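Local coordinates for alcohol dehydrogenase IV (Corynebacterium glutamicum, PDB 3IV7), which probably works as a nicotinamide-dependent oxidoreductase of the iron-containing alcohol dehydrogenase family, reducing maleylacetate, at residues A[139-144]-A[244-249]; A[250-255]-A[318-323]; A[264-269]-A[347-352]. All coordinates share one frame; numbering follows the deposited sequence.

Contact 1: residues A[139-144]-A[244-249]; sequences KTTGVD and ICHTLG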
loop_
_atom_site.group_PDB
_atom_site.type_symbol
_atom_site.label_atom_id
_atom_site.label_comp_id
_atom_site.label_asym_id
_atom_site.label_seq_id
_atom_site.Cartn_x
_atom_site.Cartn_y
_atom_site.Cartn_z
ATOM N N LYS A 139 5.381 27.205 -14.692
ATOM C CA LYS A 139 4.842 26.278 -13.755
ATOM C C LYS A 139 5.788 25.112 -13.661
ATOM O O LYS A 139 6.218 24.591 -14.664
ATOM C CB LYS A 139 3.461 25.803 -14.258
ATOM C CG LYS A 139 2.884 24.596 -13.528
ATOM C CD LYS A 139 2.305 24.939 -12.173
ATOM C CE LYS A 139 1.454 23.784 -11.623
ATOM N NZ LYS A 139 2.246 22.542 -11.467
ATOM N N THR A 140 6.160 24.722 -12.465
ATOM C CA THR A 140 6.940 23.507 -12.310
ATOM C C THR A 140 6.390 22.710 -11.173
ATOM O O THR A 140 5.572 23.216 -10.393
ATOM C CB THR A 140 8.464 23.808 -12.073
ATOM O OG1 THR A 140 8.643 24.310 -10.766
ATOM C CG2 THR A 140 8.982 24.818 -13.091
ATOM N N THR A 141 6.804 21.446 -11.106
ATOM C CA THR A 141 6.412 20.555 -10.050
ATOM C C THR A 141 7.627 19.882 -9.490
ATOM O O THR A 141 8.638 19.709 -10.170
ATOM C CB THR A 141 5.484 19.412 -10.552
ATOM O OG1 THR A 141 6.147 18.699 -11.598
ATOM C CG2 THR A 141 4.156 19.970 -11.054
ATOM N N GLY A 142 7.539 19.500 -8.253
ATOM C CA GLY A 142 8.626 18.828 -7.611
ATOM C C GLY A 142 8.094 17.907 -6.563
ATOM O O GLY A 142 6.887 17.814 -6.363
ATOM N N VAL A 143 8.991 17.246 -5.888
ATOM C CA VAL A 143 8.623 16.301 -4.883
ATOM C C VAL A 143 9.185 16.716 -3.544
ATOM O O VAL A 143 10.322 17.141 -3.455
ATOM C CB VAL A 143 9.153 14.915 -5.242
ATOM C CG1 VAL A 143 9.060 13.983 -4.053
ATOM C CG2 VAL A 143 8.378 14.369 -6.454
ATOM N N ASP A 144 8.388 16.552 -2.498
ATOM C CA ASP A 144 8.826 16.847 -1.122
ATOM C C ASP A 144 7.873 16.112 -0.203
ATOM O O ASP A 144 6.655 16.302 -0.296
ATOM C CB ASP A 144 8.794 18.360 -0.898
ATOM C CG ASP A 144 9.127 18.779 0.542
ATOM O OD1 ASP A 144 9.378 17.915 1.394
ATOM O OD2 ASP A 144 9.109 20.010 0.804
ATOM N N ILE A 244 3.115 14.728 -21.144
ATOM C CA ILE A 244 2.316 15.411 -22.155
ATOM C C ILE A 244 1.331 16.385 -21.482
ATOM O O ILE A 244 1.303 17.586 -21.805
ATOM C CB ILE A 244 1.523 14.421 -23.001
ATOM C CG1 ILE A 244 2.455 13.625 -23.918
ATOM C CG2 ILE A 244 0.465 15.155 -23.812
ATOM C CD1 ILE A 244 1.785 12.470 -24.620
ATOM N N CYS A 245 0.565 15.886 -20.515
ATOM C CA CYS A 245 -0.433 16.719 -19.840
ATOM C C CYS A 245 0.149 17.901 -19.086
ATOM O O CYS A 245 -0.454 18.991 -19.066
ATOM C CB CYS A 245 -1.305 15.857 -18.941
ATOM S SG CYS A 245 -2.328 14.709 -19.935
ATOM N N HIS A 246 1.330 17.709 -18.480
ATOM C CA HIS A 246 2.014 18.789 -17.786
ATOM C C HIS A 246 2.336 19.918 -18.790
ATOM O O HIS A 246 2.070 21.060 -18.514
ATOM C CB HIS A 246 3.297 18.267 -17.101
ATOM C CG HIS A 246 3.991 19.281 -16.236
ATOM N ND1 HIS A 246 5.251 19.770 -16.527
ATOM C CD2 HIS A 246 3.619 19.871 -15.071
ATOM C CE1 HIS A 246 5.623 20.611 -15.576
ATOM N NE2 HIS A 246 4.645 20.700 -14.689
ATOM N N THR A 247 2.887 19.564 -19.943
ATOM C CA THR A 247 3.147 20.542 -21.032
ATOM C C THR A 247 1.861 21.230 -21.477
ATOM O O THR A 247 1.821 22.453 -21.601
ATOM C CB THR A 247 3.762 19.861 -22.267
ATOM O OG1 THR A 247 5.033 19.304 -21.940
ATOM C CG2 THR A 247 3.930 20.862 -23.439
ATOM N N LEU A 248 0.793 20.445 -21.701
ATOM C CA LEU A 248 -0.447 21.019 -22.228
ATOM C C LEU A 248 -1.104 21.958 -21.200
ATOM O O LEU A 248 -1.637 23.001 -21.568
ATOM C CB LEU A 248 -1.419 19.924 -22.716
ATOM C CG LEU A 248 -1.017 19.092 -23.962
ATOM C CD1 LEU A 248 -2.072 18.024 -24.295
ATOM C CD2 LEU A 248 -0.784 19.981 -25.177
ATOM N N GLY A 249 -1.021 21.603 -19.919
ATOM C CA GLY A 249 -1.554 22.452 -18.834
ATOM C C GLY A 249 -0.657 23.650 -18.538
ATOM O O GLY A 249 -1.135 24.747 -18.298
#
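H246 shows how one flat side chain can bridge two parts of a fold whose backbones stay well apart: its ring, mounted on a helix, meets K139, T140 and T141 on a strand. With CG anti to the backbone N (chi1 -174°), CB carries the imidazole out from the helix, and the far rim of the ring does the touching. Beyond CB and CG, one limb passes through CD2, which lies 4.1 Å from T141 CG2. The other runs through ND1 to CE1, equally far from the carbonyl oxygen K139 O and approached obliquely. Both close at NE2, the tip. Here T141 CG2 stands 3.7 Å from H246 NE2, again oblique to the ring, while T141 OG1 is 4.0 Å from the same nitrogen. T140 CA closes the front, at the edge of the ring and near its plane. The K139 amine curls back toward the imidazole, yet NZ stops 4.4 Å from H246 NE2. No hydrogen bond crosses the contact, and the touches are of van der Waals kind; NE2, although buried here, has no polar partner in the model. The strand and helix axes run roughly antiparallel at 147°, 9.7 Å apart at their closest. Behind the touching residues, T140 is paired through its backbone with L133 and K139 rests on T134, both in strand 130-135 of the same two-stranded antiparallel sheet. Helix 240-250 packs through I244, C245 and L248 on helix 256-271, and through I244 on helix 339-351; H246, on another side of the helix, reaches across to the hairpin.

Contact 2: residues A[250-255]-A[318-323]; sequences GTFNLP and IAEAVD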
loop_
_atom_site.group_PDB
_atom_site.type_symbol
_atom_site.label_atom_id
_atom_site.label_comp_id
_atom_site.label_asym_id
_atom_site.label_seq_id
_atom_site.Cartn_x
_atom_site.Cartn_y
_atom_site.Cartn_z
ATOM N N GLY A 250 0.649 23.434 -18.592
ATOM C CA GLY A 250 1.617 24.463 -18.225
ATOM C C GLY A 250 1.827 25.488 -19.300
ATOM O O GLY A 250 1.681 26.685 -19.069
ATOM N N THR A 251 2.118 25.016 -20.496
ATOM C CA THR A 251 2.478 25.885 -21.592
ATOM C C THR A 251 1.281 26.398 -22.366
ATOM O O THR A 251 1.292 27.532 -22.847
ATOM C CB THR A 251 3.389 25.147 -22.563
ATOM O OG1 THR A 251 4.475 24.547 -21.836
ATOM C CG2 THR A 251 3.923 26.104 -23.644
ATOM N N PHE A 252 0.247 25.568 -22.512
ATOM C CA PHE A 252 -0.917 25.971 -23.316
ATOM C C PHE A 252 -2.135 26.250 -22.496
ATOM O O PHE A 252 -3.183 26.533 -23.031
ATOM C CB PHE A 252 -1.218 24.902 -24.350
ATOM C CG PHE A 252 -0.117 24.686 -25.298
ATOM C CD1 PHE A 252 0.905 23.812 -24.998
ATOM C CD2 PHE A 252 -0.066 25.382 -26.479
ATOM C CE1 PHE A 252 1.930 23.621 -25.863
ATOM C CE2 PHE A 252 0.968 25.195 -27.349
ATOM C CZ PHE A 252 1.959 24.302 -27.047
ATOM N N ASN A 253 -2.001 26.134 -21.188
ATOM C CA ASN A 253 -3.105 26.379 -20.265
ATOM C C ASN A 253 -4.414 25.677 -20.630
ATOM O O ASN A 253 -5.489 26.232 -20.458
ATOM C CB ASN A 253 -3.341 27.885 -20.098
ATOM C CG ASN A 253 -4.137 28.218 -18.802
ATOM O OD1 ASN A 253 -4.014 27.531 -17.782
ATOM N ND2 ASN A 253 -4.946 29.260 -18.863
ATOM N N LEU A 254 -4.326 24.434 -21.100
ATOM C CA LEU A 254 -5.548 23.667 -21.397
ATOM C C LEU A 254 -6.143 23.223 -20.068
ATOM O O LEU A 254 -5.426 23.106 -19.097
ATOM C CB LEU A 254 -5.239 22.449 -22.277
ATOM C CG LEU A 254 -4.698 22.709 -23.671
ATOM C CD1 LEU A 254 -4.732 21.410 -24.504
ATOM C CD2 LEU A 254 -5.487 23.821 -24.345
ATOM N N PRO A 255 -7.468 23.009 -20.017
ATOM C CA PRO A 255 -8.083 22.618 -18.734
ATOM C C PRO A 255 -7.568 21.252 -18.276
ATOM O O PRO A 255 -7.427 20.336 -19.088
ATOM C CB PRO A 255 -9.585 22.593 -19.044
ATOM C CG PRO A 255 -9.706 22.762 -20.497
ATOM C CD PRO A 255 -8.470 23.370 -21.021
ATOM N N ILE A 318 1.369 22.013 -31.733
ATOM C CA ILE A 318 1.930 20.661 -31.498
ATOM C C ILE A 318 3.494 20.619 -31.564
ATOM O O ILE A 318 4.129 19.964 -30.747
ATOM C CB ILE A 318 1.349 19.662 -32.489
ATOM C CG1 ILE A 318 -0.137 19.429 -32.189
ATOM C CG2 ILE A 318 2.137 18.330 -32.470
ATOM C CD1 ILE A 318 -0.876 18.673 -33.306
ATOM N N ALA A 319 4.088 21.293 -32.551
ATOM C CA ALA A 319 5.558 21.325 -32.670
ATOM C C ALA A 319 6.208 21.785 -31.333
ATOM O O ALA A 319 7.192 21.210 -30.885
ATOM C CB ALA A 319 5.992 22.232 -33.834
ATOM N N GLU A 320 5.642 22.818 -30.721
ATOM C CA GLU A 320 6.145 23.330 -29.464
ATOM C C GLU A 320 5.882 22.330 -28.316
ATOM O O GLU A 320 6.779 22.070 -27.482
ATOM C CB GLU A 320 5.493 24.666 -29.145
ATOM C CG GLU A 320 5.962 25.306 -27.817
ATOM C CD GLU A 320 5.256 26.634 -27.527
ATOM O OE1 GLU A 320 4.423 27.067 -28.369
ATOM O OE2 GLU A 320 5.525 27.237 -26.458
ATOM N N ALA A 321 4.659 21.795 -28.250
ATOM C CA ALA A 321 4.338 20.851 -27.227
ATOM C C ALA A 321 5.359 19.737 -27.264
ATOM O O ALA A 321 5.822 19.277 -26.226
ATOM C CB ALA A 321 2.905 20.280 -27.420
ATOM N N VAL A 322 5.633 19.261 -28.468
ATOM C CA VAL A 322 6.592 18.192 -28.686
ATOM C C VAL A 322 7.996 18.605 -28.276
ATOM O O VAL A 322 8.686 17.861 -27.572
ATOM C CB VAL A 322 6.592 17.765 -30.124
ATOM C CG1 VAL A 322 7.778 16.921 -30.412
ATOM C CG2 VAL A 322 5.259 17.029 -30.437
ATOM N N ASP A 323 8.407 19.802 -28.683
ATOM C CA ASP A 323 9.697 20.367 -28.233
ATOM C C ASP A 323 9.913 20.279 -26.743
ATOM O O ASP A 323 10.958 19.844 -26.306
ATOM C CB ASP A 323 9.809 21.823 -28.602
ATOM C CG ASP A 323 10.678 22.031 -29.697
ATOM O OD1 ASP A 323 11.897 21.771 -29.533
ATOM O OD2 ASP A 323 10.179 22.441 -30.747
#
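Two torsions bring F252 and E320 alongside. The phenylalanine CG stands anti to its own carbonyl carbon (chi1 -61°), which sends the ring toward helix 318-326, and the glutamate chain runs fully extended from a CG anti to the backbone N (chi1 -180°), so that the two side chains lie side by side, pointing opposite ways. The outer rim of the ring rests on the helix: F252 CE1 lies 3.8 Å from A321 CB, an apolar contact made obliquely to the ring. On the glutamate side, E320 OE1 comes within 3.9 Å of F252 CZ, with the carboxylate plane turned 58° from that of the ring. The other oxygen, E320 OE2, is 3.4 Å from T251 CG2. That same methyl lies over one face of the F252 ring, toward its rim, and so touches both ring and carboxylate. No hydrogen bond or salt bridge forms across the contact. F313 adds an edge-to-face partner to F252. The arrangement belongs to a helix-loop-helix connection: N253, with positive phi, follows one helix, P255 is the N-cap of the next, and the residues just before N253 dock on helix 318-326 within the all-helical C-terminal domain found in iron-containing alcohol dehydrogenases.

Contact 3: residues A[264-269]-A[347-352]; sequences LPYVLA and EAALNG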
loop_
_atom_site.group_PDB
_atom_site.type_symbol
_atom_site.label_atom_id
_atom_site.label_comp_id
_atom_site.label_asym_id
_atom_site.label_seq_id
_atom_site.Cartn_x
_atom_site.Cartn_y
_atom_site.Cartn_z
ATOM N N LEU A 264 -5.329 10.421 -22.393
ATOM C CA LEU A 264 -5.160 9.049 -21.901
ATOM C C LEU A 264 -5.331 7.936 -22.940
ATOM O O LEU A 264 -4.439 7.112 -23.104
ATOM C CB LEU A 264 -6.074 8.807 -20.698
ATOM C CG LEU A 264 -6.087 7.370 -20.129
ATOM C CD1 LEU A 264 -4.681 6.903 -19.739
ATOM C CD2 LEU A 264 -7.064 7.278 -18.934
ATOM N N PRO A 265 -6.472 7.903 -23.654
ATOM C CA PRO A 265 -6.621 6.793 -24.605
ATOM C C PRO A 265 -5.564 6.753 -25.695
ATOM O O PRO A 265 -5.246 5.677 -26.207
ATOM C CB PRO A 265 -7.981 7.044 -25.213
ATOM C CG PRO A 265 -8.224 8.572 -24.978
ATOM C CD PRO A 265 -7.633 8.817 -23.676
ATOM N N TYR A 266 -5.042 7.915 -26.065
ATOM C CA TYR A 266 -3.996 8.010 -27.103
ATOM C C TYR A 266 -2.647 7.489 -26.578
ATOM O O TYR A 266 -1.934 6.769 -27.286
ATOM C CB TYR A 266 -3.905 9.473 -27.660
ATOM C CG TYR A 266 -5.204 9.849 -28.302
ATOM C CD1 TYR A 266 -5.539 9.349 -29.561
ATOM C CD2 TYR A 266 -6.170 10.528 -27.595
ATOM C CE1 TYR A 266 -6.764 9.552 -30.094
ATOM C CE2 TYR A 266 -7.389 10.771 -28.131
ATOM C CZ TYR A 266 -7.696 10.270 -29.387
ATOM O OH TYR A 266 -8.936 10.503 -29.942
ATOM N N VAL A 267 -2.341 7.770 -25.317
ATOM C CA VAL A 267 -1.101 7.233 -24.714
ATOM C C VAL A 267 -1.256 5.740 -24.498
ATOM O O VAL A 267 -0.326 4.978 -24.739
ATOM C CB VAL A 267 -0.739 7.909 -23.443
ATOM C CG1 VAL A 267 0.523 7.267 -22.860
ATOM C CG2 VAL A 267 -0.542 9.437 -23.681
ATOM N N LEU A 268 -2.448 5.305 -24.115
ATOM C CA LEU A 268 -2.689 3.871 -23.972
ATOM C C LEU A 268 -2.514 3.170 -25.313
ATOM O O LEU A 268 -1.763 2.177 -25.412
ATOM C CB LEU A 268 -4.061 3.591 -23.428
ATOM C CG LEU A 268 -4.388 2.115 -23.230
ATOM C CD1 LEU A 268 -3.322 1.432 -22.325
ATOM C CD2 LEU A 268 -5.769 2.000 -22.645
ATOM N N ALA A 269 -3.203 3.668 -26.339
ATOM C CA ALA A 269 -3.112 3.092 -27.689
ATOM C C ALA A 269 -1.684 3.029 -28.162
ATOM O O ALA A 269 -1.261 2.040 -28.748
ATOM C CB ALA A 269 -3.947 3.907 -28.670
ATOM N N GLU A 347 -1.736 14.952 -32.722
ATOM C CA GLU A 347 -2.699 15.187 -33.823
ATOM C C GLU A 347 -3.958 14.386 -33.600
ATOM O O GLU A 347 -5.053 14.875 -33.826
ATOM C CB GLU A 347 -2.115 14.782 -35.174
ATOM C CG GLU A 347 -1.048 15.651 -35.672
ATOM C CD GLU A 347 -0.304 15.026 -36.838
ATOM O OE1 GLU A 347 -0.934 14.256 -37.612
ATOM O OE2 GLU A 347 0.905 15.296 -36.969
ATOM N N ALA A 348 -3.798 13.144 -33.168
ATOM C CA ALA A 348 -4.948 12.271 -32.887
ATOM C C ALA A 348 -5.791 12.814 -31.743
ATOM O O ALA A 348 -7.025 12.823 -31.827
ATOM C CB ALA A 348 -4.483 10.843 -32.579
ATOM N N ALA A 349 -5.128 13.250 -30.668
ATOM C CA ALA A 349 -5.817 13.803 -29.508
ATOM C C ALA A 349 -6.483 15.135 -29.850
ATOM O O ALA A 349 -7.528 15.447 -29.317
ATOM C CB ALA A 349 -4.867 13.973 -28.337
ATOM N N LEU A 350 -5.852 15.914 -30.724
ATOM C CA LEU A 350 -6.386 17.182 -31.148
ATOM C C LEU A 350 -7.760 17.038 -31.744
ATOM O O LEU A 350 -8.667 17.788 -31.390
ATOM C CB LEU A 350 -5.473 17.826 -32.184
ATOM C CG LEU A 350 -5.982 19.129 -32.834
ATOM C CD1 LEU A 350 -6.087 20.274 -31.804
ATOM C CD2 LEU A 350 -5.085 19.500 -34.003
ATOM N N ASN A 351 -7.909 16.091 -32.669
ATOM C CA ASN A 351 -9.183 15.907 -33.394
ATOM C C ASN A 351 -10.026 14.749 -32.955
ATOM O O ASN A 351 -11.076 14.487 -33.534
ATOM C CB ASN A 351 -8.897 15.814 -34.865
ATOM C CG ASN A 351 -8.342 17.069 -35.376
ATOM O OD1 ASN A 351 -8.795 18.135 -34.978
ATOM N ND2 ASN A 351 -7.305 16.987 -36.196
ATOM N N GLY A 352 -9.599 14.068 -31.915
ATOM C CA GLY A 352 -10.342 12.940 -31.417
ATOM C C GLY A 352 -10.473 11.823 -32.430
ATOM O O GLY A 352 -11.554 11.292 -32.625
#
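Y266 OH, which packs 3.2 Å from G352 CA, is hydrogen-bonded to the carbonyl oxygen of E353, the residue immediately following. The buried phenol thus finds its polar partner in the chain just beyond helix 339-351, where G352 has left helical geometry with a positive phi. From there back to the helix, the ring lies against main chain as much as side chain. A348 C and A349 CA both sit over one face, toward its rim. The A349 CA-H forms a CH-pi contact, 3.9 Å from CA to the Y266 ring centroid and 18° off the ring normal. Two methyls extend the apolar surface, A348 CB at 3.5 Å from Y266 CD1 and A349 CB at 3.8 Å from Y266 CD2. The carbonyl oxygen of A348 also approaches the ring, 3.6 Å from Y266 CZ. The small alanines allow the ring this near the helix, and P355 touches the tyrosine as well. Helices 256-271 and 339-351 therefore meet through apolar and CH-pi contacts: the alanines and their backbone provide the surface on which one ring face lies, while the bond to E353 O, past the helix, anchors the hydroxyl end and satisfies a polar atom that would otherwise be costly to bury.

Five of the six segments belong to one helical framework; 139-144 is a strand of the hairpin. Contacts 1 and 2 have centres 11 Å apart and are joined by chain continuity and by a probable hydrogen bond between L254 N and L248 O, 3.1 Å long. Contact 3 lies about 15 Å from contact 2 and 19 Å from contact 1, centre to centre, and touches both through packing: I318 CD1 on E347 CG at 3.8 Å, and I244 CD1 on V267 CG2 at 3.9 Å. Contacts 2 and 3 interleave along the chain, tying together the helical C-terminal part. Contact 1 instead joins it to the N-terminal part; in this family the cleft between the two holds the active site, so contact 1 probably lies beside it.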